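Local coordinates for ubiquitin domain-containing protein DSK2,putative (Plasmodium falciparum, PDB 6JL3) that probably acts as a ubiquitin shuttle factor whose ubiquitin-like domain recognises proteasomal receptors, at residues F17-E22 and A35-I40; Q45-I48 and I53-D56. All coordinates share one frame; numbering follows the deposited sequence.

Contact 1. Residues F17-E22 and A35-I40; sequences FTVAIE and AEHVDI
Phe17 lays one face of its ring beneath the CB of His37, which stands 3.7 Å from the ring centroid and only 11° off the ring normal, a CH-pi contact over the middle of the face. The imidazole carries on from there in nearly the same orientation: its plane lies 7° from that of the phenyl, but the centroids are 5.0 Å apart, so the two rings are slid past each other and barely overlap. Phe17 reaches this place with CG between its own backbone N and carbonyl carbon (chi1 67°). CG1 of Val38 meets CD1 and CE1 of the phenyl obliquely, 3.6 Å from CE1 of Phe17. In this ubiquitin-like beta-grasp domain the contact seats the turn after helix 27-35 against edge strand 15-21, at the margin of the core between helix and sheet. Val19 is buried on the inner side, its CG1 in the plane of the Phe17 ring at the ring's edge, while the same methyl sits over the His37 ring, 3.7 Å from its centroid and displaced toward the rim. Toward solvent the contact ends at His37, which is exposed. ND1 of that histidine is hydrogen-bonded to the carbonyl O of Ile33 in the last turns of the helix, which would steady the imidazole's rotation above the valine methyl.

Contact 2. Residues Q45-I48 and I53-D56; sequences QRII and ILKD
Ile53 lies alongside Ile48, both side chains pointing the same way, with CG1 of Ile53 3.7 Å from CD1 of Ile48. The end of Ile48 turns toward its neighbour because the chain bends at chi2 (-59°), which swings CD1 across. The other branch of Ile53, CG2, meets the aliphatic part of Arg46 more loosely, 4.1 Å from CD. The Arg46 chain also bends at chi2, and its guanidinium turns back to the main chain: NH1 donates to Gln45 O at 2.8 Å, approaching from above the carbonyl plane, and bonds Glu43 O as well. Ile48 and Ile53 form an antiparallel non-hydrogen-bonded pair, the register that joins strand 45-49 to the short edge strand 52-53 of the beta-grasp sheet. Beyond that pair the direct ladder holds one bond, Leu54 N to Ile47 O at 2.9 Å and almost straight (170°); the same oxygen also receives a CA-H...O contact from Ile53. On the other side of the same Ile47-Leu54 pair the chains have parted (Ile47 N and Leu54 O are 5.4 Å apart), and a water fills the place of the second bond, accepting from Ile47 N and donating to Leu54 O. On the buried side CG2 of Ile47 and CD1 of Leu54 touch at 3.9 Å, the two side chains crossing at a slant. Ile47 packs there on Met71 and Leu73, and Leu54 on Val27 and Tyr63.

In the fold
From the N terminus, strand 5-11 turns back into edge strand 15-21, whose Phe17 and Val19 side chains supply the first half of contact 1; helix 27-35 follows, and residues 35-40 close that loop by returning to the strand. The chain then enters strand 45-49, turns into strand 52-53, and closes the much shorter loop of contact 2. The two are in series, neither nested nor crossed, with centres about 14 Å apart on opposite sides of the chain's centre. They tie down opposite margins of one mixed sheet, with strands 5-11 and 70-75 lying between 15-21 and 45-49. Gln45 links them: its NE2 probably hydrogen-bonds Ile40 O, joining residues 35-40 to 45-48.

Contact 1. Residues F17-E22 and A35-I40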
loop_
_atom_site.group_PDB
_atom_site.type_symbol
_atom_site.label_atom_id
_atom_site.label_comp_id
_atom_site.label_asym_id
_atom_site.label_seq_id
_atom_site.Cartn_x
_atom_site.Cartn_y
_atom_site.Cartn_z
ATOM N N PHE A 17 -3.171 0.728 9.896
ATOM C CA PHE A 17 -3.974 1.873 9.483
ATOM C C PHE A 17 -4.737 1.502 8.221
ATOM O O PHE A 17 -4.361 0.576 7.499
ATOM C CB PHE A 17 -3.139 3.153 9.267
ATOM C CG PHE A 17 -2.194 3.075 8.104
ATOM C CD1 PHE A 17 -0.941 2.501 8.253
ATOM C CD2 PHE A 17 -2.551 3.567 6.857
ATOM C CE1 PHE A 17 -0.069 2.416 7.190
ATOM C CE2 PHE A 17 -1.678 3.484 5.792
ATOM C CZ PHE A 17 -0.437 2.905 5.954
ATOM N N THR A 18 -5.814 2.243 7.964
ATOM C CA THR A 18 -6.630 2.074 6.767
ATOM C C THR A 18 -6.731 3.417 6.064
ATOM O O THR A 18 -6.865 4.453 6.719
ATOM C CB THR A 18 -8.041 1.568 7.127
ATOM O OG1 THR A 18 -7.937 0.299 7.789
ATOM C CG2 THR A 18 -8.925 1.431 5.892
ATOM N N VAL A 19 -6.644 3.395 4.731
ATOM C CA VAL A 19 -6.795 4.590 3.912
ATOM C C VAL A 19 -7.856 4.357 2.844
ATOM O O VAL A 19 -8.130 3.228 2.438
ATOM C CB VAL A 19 -5.470 5.043 3.260
ATOM C CG1 VAL A 19 -4.583 5.711 4.288
ATOM C CG2 VAL A 19 -4.756 3.867 2.599
ATOM N N ALA A 20 -8.446 5.454 2.388
ATOM C CA ALA A 20 -9.395 5.449 1.282
ATOM C C ALA A 20 -8.684 6.036 0.071
ATOM O O ALA A 20 -8.260 7.195 0.101
ATOM C CB ALA A 20 -10.634 6.273 1.632
ATOM N N ILE A 21 -8.547 5.231 -0.978
ATOM C CA ILE A 21 -7.725 5.570 -2.126
ATOM C C ILE A 21 -8.512 5.343 -3.411
ATOM O O ILE A 21 -9.443 4.534 -3.464
ATOM C CB ILE A 21 -6.426 4.734 -2.140
ATOM C CG1 ILE A 21 -6.742 3.235 -2.224
ATOM C CG2 ILE A 21 -5.600 5.020 -0.899
ATOM C CD1 ILE A 21 -5.523 2.371 -2.474
ATOM N N GLU A 22 -8.122 6.058 -4.457
ATOM C CA GLU A 22 -8.624 5.742 -5.788
ATOM C C GLU A 22 -7.974 4.446 -6.255
ATOM O O GLU A 22 -6.757 4.298 -6.136
ATOM C CB GLU A 22 -8.284 6.855 -6.755
ATOM C CG GLU A 22 -9.196 8.034 -6.622
ATOM C CD GLU A 22 -8.583 9.153 -5.813
ATOM O OE1 GLU A 22 -9.300 10.140 -5.559
ATOM O OE2 GLU A 22 -7.394 9.056 -5.433
ATOM N N ALA A 35 3.783 6.780 3.599
ATOM C CA ALA A 35 4.789 7.576 4.291
ATOM C C ALA A 35 4.172 8.720 5.083
ATOM O O ALA A 35 4.798 9.204 6.029
ATOM C CB ALA A 35 5.815 8.135 3.297
ATOM N N GLU A 36 2.969 9.160 4.722
ATOM C CA GLU A 36 2.242 10.159 5.496
ATOM C C GLU A 36 1.460 9.549 6.652
ATOM O O GLU A 36 0.838 10.296 7.417
ATOM C CB GLU A 36 1.340 10.972 4.556
ATOM C CG GLU A 36 2.170 11.853 3.619
ATOM C CD GLU A 36 1.380 12.790 2.718
ATOM O OE1 GLU A 36 0.143 12.680 2.630
ATOM O OE2 GLU A 36 2.023 13.657 2.083
ATOM N N HIS A 37 1.511 8.223 6.812
ATOM C CA HIS A 37 0.834 7.530 7.901
ATOM C C HIS A 37 1.751 6.770 8.850
ATOM O O HIS A 37 1.342 6.520 9.988
ATOM C CB HIS A 37 -0.228 6.560 7.349
ATOM C CG HIS A 37 -1.395 7.262 6.735
ATOM N ND1 HIS A 37 -1.365 7.791 5.459
ATOM C CD2 HIS A 37 -2.614 7.572 7.237
ATOM C CE1 HIS A 37 -2.516 8.379 5.202
ATOM N NE2 HIS A 37 -3.298 8.258 6.264
ATOM N N VAL A 38 2.959 6.384 8.428
ATOM C CA VAL A 38 3.898 5.648 9.264
ATOM C C VAL A 38 5.305 6.140 8.955
ATOM O O VAL A 38 5.568 6.726 7.904
ATOM C CB VAL A 38 3.810 4.116 9.064
ATOM C CG1 VAL A 38 2.428 3.618 9.443
ATOM C CG2 VAL A 38 4.158 3.707 7.633
ATOM N N ASP A 39 6.218 5.875 9.889
ATOM C CA ASP A 39 7.583 6.393 9.813
ATOM C C ASP A 39 8.492 5.449 9.026
ATOM O O ASP A 39 9.498 4.945 9.529
ATOM C CB ASP A 39 8.115 6.630 11.222
ATOM C CG ASP A 39 9.466 7.313 11.243
ATOM O OD1 ASP A 39 9.755 8.120 10.338
ATOM O OD2 ASP A 39 10.238 7.035 12.186
ATOM N N ILE A 40 8.123 5.212 7.762
ATOM C CA ILE A 40 8.960 4.487 6.820
ATOM C C ILE A 40 9.020 5.322 5.550
ATOM O O ILE A 40 7.986 5.548 4.911
ATOM C CB ILE A 40 8.424 3.081 6.500
ATOM C CG1 ILE A 40 8.165 2.279 7.774
ATOM C CG2 ILE A 40 9.419 2.340 5.605
ATOM C CD1 ILE A 40 7.546 0.913 7.515
#

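Contact 2. Residues Q45-I48 and I53-D56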
loop_
_atom_site.group_PDB
_atom_site.type_symbol
_atom_site.label_atom_id
_atom_site.label_comp_id
_atom_site.label_asym_id
_atom_site.label_seq_id
_atom_site.Cartn_x
_atom_site.Cartn_y
_atom_site.Cartn_z
ATOM N N GLN A 45 10.217 1.387 1.711
ATOM C CA GLN A 45 8.996 0.614 1.816
ATOM C C GLN A 45 8.944 -0.508 0.797
ATOM O O GLN A 45 9.292 -0.327 -0.378
ATOM C CB GLN A 45 7.793 1.499 1.541
ATOM C CG GLN A 45 7.494 2.523 2.579
ATOM C CD GLN A 45 6.285 3.353 2.222
ATOM O OE1 GLN A 45 5.399 2.911 1.486
ATOM N NE2 GLN A 45 6.242 4.576 2.729
ATOM N N ARG A 46 8.430 -1.654 1.235
ATOM C CA ARG A 46 8.043 -2.731 0.327
ATOM C C ARG A 46 6.596 -3.080 0.650
ATOM O O ARG A 46 6.278 -3.422 1.801
ATOM C CB ARG A 46 8.958 -3.949 0.505
ATOM C CG ARG A 46 10.441 -3.649 0.296
ATOM C CD ARG A 46 10.759 -3.249 -1.144
ATOM N NE ARG A 46 12.185 -2.986 -1.339
ATOM C CZ ARG A 46 12.750 -1.788 -1.253
ATOM N NH1 ARG A 46 12.021 -0.717 -0.977
ATOM N NH2 ARG A 46 14.055 -1.658 -1.448
ATOM N N ILE A 47 5.712 -2.934 -0.340
ATOM C CA ILE A 47 4.304 -3.277 -0.184
ATOM C C ILE A 47 4.094 -4.694 -0.697
ATOM O O ILE A 47 4.409 -5.003 -1.860
ATOM C CB ILE A 47 3.388 -2.265 -0.888
ATOM C CG1 ILE A 47 3.570 -0.872 -0.278
ATOM C CG2 ILE A 47 1.940 -2.738 -0.792
ATOM C CD1 ILE A 47 2.735 0.218 -0.926
ATOM N N ILE A 48 3.569 -5.557 0.175
ATOM C CA ILE A 48 3.395 -6.979 -0.096
ATOM C C ILE A 48 1.903 -7.253 -0.225
ATOM O O ILE A 48 1.128 -6.945 0.684
ATOM C CB ILE A 48 3.994 -7.850 1.027
ATOM C CG1 ILE A 48 5.398 -7.366 1.422
ATOM C CG2 ILE A 48 3.915 -9.329 0.627
ATOM C CD1 ILE A 48 6.412 -7.346 0.334
ATOM N N ILE A 53 5.913 -8.437 -4.171
ATOM C CA ILE A 53 6.368 -7.079 -3.909
ATOM C C ILE A 53 5.828 -6.214 -5.043
ATOM O O ILE A 53 6.235 -6.375 -6.195
ATOM C CB ILE A 53 7.900 -7.000 -3.836
ATOM C CG1 ILE A 53 8.462 -7.915 -2.741
ATOM C CG2 ILE A 53 8.330 -5.557 -3.568
ATOM C CD1 ILE A 53 9.974 -8.104 -2.807
ATOM N N LEU A 54 4.896 -5.311 -4.739
ATOM C CA LEU A 54 4.268 -4.539 -5.802
ATOM C C LEU A 54 5.257 -3.542 -6.402
ATOM O O LEU A 54 6.141 -3.024 -5.718
ATOM C CB LEU A 54 3.037 -3.813 -5.267
ATOM C CG LEU A 54 1.961 -4.711 -4.648
ATOM C CD1 LEU A 54 0.724 -3.847 -4.379
ATOM C CD2 LEU A 54 1.603 -5.908 -5.497
ATOM N N LYS A 55 5.089 -3.272 -7.699
ATOM C CA LYS A 55 6.048 -2.496 -8.485
ATOM C C LYS A 55 5.613 -1.037 -8.628
ATOM O O LYS A 55 4.492 -0.754 -9.067
ATOM C CB LYS A 55 6.219 -3.132 -9.871
ATOM C CG LYS A 55 6.828 -4.542 -9.860
ATOM C CD LYS A 55 8.225 -4.532 -9.243
ATOM C CE LYS A 55 8.833 -5.929 -9.108
ATOM N NZ LYS A 55 9.120 -6.554 -10.430
ATOM N N ASP A 56 6.548 -0.125 -8.339
ATOM C CA ASP A 56 6.261 1.298 -8.163
ATOM C C ASP A 56 5.420 1.896 -9.284
ATOM O O ASP A 56 4.504 2.688 -9.032
ATOM C CB ASP A 56 7.576 2.088 -8.129
ATOM C CG ASP A 56 8.259 2.081 -6.787
ATOM O OD1 ASP A 56 7.676 1.564 -5.819
ATOM O OD2 ASP A 56 9.393 2.611 -6.716
HETATM O O HOH W 1 6.772 -2.433 -3.009
#